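Local coordinates for GGDEF family protein (Vibrio cholerae, PDB 5GZS) that is a diguanylate cyclase whose periplasmic portion binds arginine and probably senses it to control synthesis of the second messenger cyclic di-GMP, at residues Ser327-Ser330 and Glu331-Ala334. Sequence-based numbering, arbitrary orientation.
Sequences SNVS and ELVA
Glu-331 folds its carboxylate back along the chain to meet Ser-327, four residues earlier. CG lies beside its own backbone N (chi1 -64°) and the chain is extended beyond it, which gives the reach for OE2 to accept from Ser-327 N at 3.0 Å. The N-H comes in on the syn side of the carboxylate, nearly straight but somewhat out of its plane. Glutamate suits this place because its two methylenes carry the carboxylate back over the turn. On the way its CB lies 3.4 Å from Asn-328 O, the carbonyl that also accepts from Glu-331 N at 2.9 Å, so main chain and side chain of one residue close the same bend.

Asn-328 secures the start of the turn in another way. With CG between backbone N and carbonyl carbon (chi1 75°), the amide is held over its own main chain, where OD1 takes the N-H of Ser-330 at 3.2 Å, an Asx turn leading into the 3-10 segment at 329-330. Asparagine suits the place because its carbonyl can accept there while its NH2 donates elsewhere. Its side chain crosses that of Glu-331 at about a right angle, with ND2 3.8 Å from OE1, close but not bonded; ND2 instead makes a weak hydrogen bond to Asp-159 of the second subunit. Further on, Leu-332 N bonds to Val-329 O at 3.0 Å. The branched side chains of these two residues meet loosely, Val-329 CG2 lying 4.4 Å from Leu-332 CD2, and suit the side turned to the sheet.

The bend belongs to the loop joining strands 312-318 and 337-340 of one mixed sheet, in the second region related to family 3 solute-binding proteins. Val-329 and Leu-332 both rest on Leu-315 of strand 312-318, and Val-329 also touches Phe-408 of strand 399-410 in that sheet, while the second subunit packs against the turn, its Ile-163 O hydrogen-bonded to Ser-330 OG.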
ATOM      1  N   SER A 327      -8.208   5.958  17.658  1.00 60.82           N
ATOM      2  CA  SER A 327      -7.519   5.092  16.722  1.00 59.78           C
ATOM      3  C   SER A 327      -7.466   5.708  15.331  1.00 57.74           C
ATOM      4  O   SER A 327      -6.595   5.342  14.531  1.00 56.48           O
ATOM      5  CB  SER A 327      -8.182   3.724  16.688  1.00 61.08           C
ATOM      6  OG  SER A 327      -9.421   3.784  16.016  1.00 61.52           O
ATOM      7  N   ASN A 328      -8.371   6.650  15.043  1.00 57.48           N
ATOM      8  CA  ASN A 328      -8.187   7.529  13.875  1.00 60.69           C
ATOM      9  C   ASN A 328      -8.751   8.961  14.020  1.00 55.41           C
ATOM     10  O   ASN A 328      -9.600   9.227  14.850  1.00 56.75           O
ATOM     11  CB  ASN A 328      -8.760   6.859  12.623  1.00 55.11           C
ATOM     12  CG  ASN A 328     -10.249   6.880  12.591  1.00 68.09           C
ATOM     13  OD1 ASN A 328     -10.848   7.899  12.248  1.00 65.07           O
ATOM     14  ND2 ASN A 328     -10.877   5.751  12.946  1.00 70.85           N
ATOM     15  N   VAL A 329      -8.282   9.870  13.171  1.00 55.12           N
ATOM     16  CA  VAL A 329      -8.408  11.303  13.421  1.00 54.85           C
ATOM     17  C   VAL A 329      -9.851  11.830  13.426  1.00 58.11           C
ATOM     18  O   VAL A 329     -10.130  12.879  14.013  1.00 60.29           O
ATOM     19  CB  VAL A 329      -7.539  12.115  12.399  1.00 54.17           C
ATOM     20  CG1 VAL A 329      -7.998  11.920  10.955  1.00 55.67           C
ATOM     21  CG2 VAL A 329      -7.499  13.592  12.767  1.00 53.71           C
ATOM     22  N   SER A 330     -10.778  11.092  12.823  1.00 59.71           N
ATOM     23  CA  SER A 330     -12.205  11.435  12.910  1.00 57.63           C
ATOM     24  C   SER A 330     -12.745  11.436  14.340  1.00 62.93           C
ATOM     25  O   SER A 330     -13.771  12.055  14.637  1.00 58.42           O
ATOM     26  CB  SER A 330     -13.043  10.469  12.081  1.00 62.49           C
ATOM     27  OG  SER A 330     -13.149  10.923  10.751  1.00 65.79           O
ATOM     28  N   GLU A 331     -12.054  10.734  15.227  1.00 58.25           N
ATOM     29  CA  GLU A 331     -12.476  10.676  16.615  1.00 60.09           C
ATOM     30  C   GLU A 331     -11.887  11.837  17.436  1.00 68.42           C
ATOM     31  O   GLU A 331     -11.950  11.803  18.669  1.00 61.58           O
ATOM     32  CB  GLU A 331     -12.087   9.319  17.212  1.00 61.14           C
ATOM     33  CG  GLU A 331     -12.798   8.142  16.540  1.00 61.57           C
ATOM     34  CD  GLU A 331     -12.122   6.816  16.805  1.00 62.12           C
ATOM     35  OE1 GLU A 331     -12.604   5.769  16.312  1.00 74.05           O
ATOM     36  OE2 GLU A 331     -11.098   6.814  17.513  1.00 63.45           O
ATOM     37  N   LEU A 332     -11.327  12.856  16.762  1.00 58.50           N
ATOM     38  CA  LEU A 332     -10.786  14.044  17.452  1.00 58.51           C
ATOM     39  C   LEU A 332     -11.746  15.230  17.444  1.00 68.63           C
ATOM     40  O   LEU A 332     -11.342  16.392  17.578  1.00 58.35           O
ATOM     41  CB  LEU A 332      -9.453  14.478  16.845  1.00 56.81           C
ATOM     42  CG  LEU A 332      -8.319  14.066  17.784  1.00 58.59           C
ATOM     43  CD1 LEU A 332      -8.543  12.647  18.264  1.00 58.57           C
ATOM     44  CD2 LEU A 332      -7.002  14.160  17.135  1.00 55.82           C
ATOM     45  N   VAL A 333     -13.026  14.896  17.330  1.00 62.90           N
ATOM     46  CA  VAL A 333     -14.110  15.834  17.101  1.00 59.89           C
ATOM     47  C   VAL A 333     -14.186  16.925  18.161  1.00 60.84           C
ATOM     48  O   VAL A 333     -14.744  18.007  17.933  1.00 60.73           O
ATOM     49  CB  VAL A 333     -15.438  15.051  17.039  1.00 61.10           C
ATOM     50  CG1 VAL A 333     -15.786  14.457  18.406  1.00 63.08           C
ATOM     51  CG2 VAL A 333     -16.542  15.913  16.530  1.00 61.18           C
ATOM     52  N   ALA A 334     -13.614  16.635  19.326  1.00 61.88           N
ATOM     53  CA  ALA A 334     -13.685  17.558  20.446  1.00 66.44           C
ATOM     54  C   ALA A 334     -12.318  17.830  21.051  1.00 62.93           C
ATOM     55  O   ALA A 334     -12.223  18.438  22.109  1.00 78.31           O
ATOM     56  CB  ALA A 334     -14.635  17.026  21.514  1.00 65.20           C
TER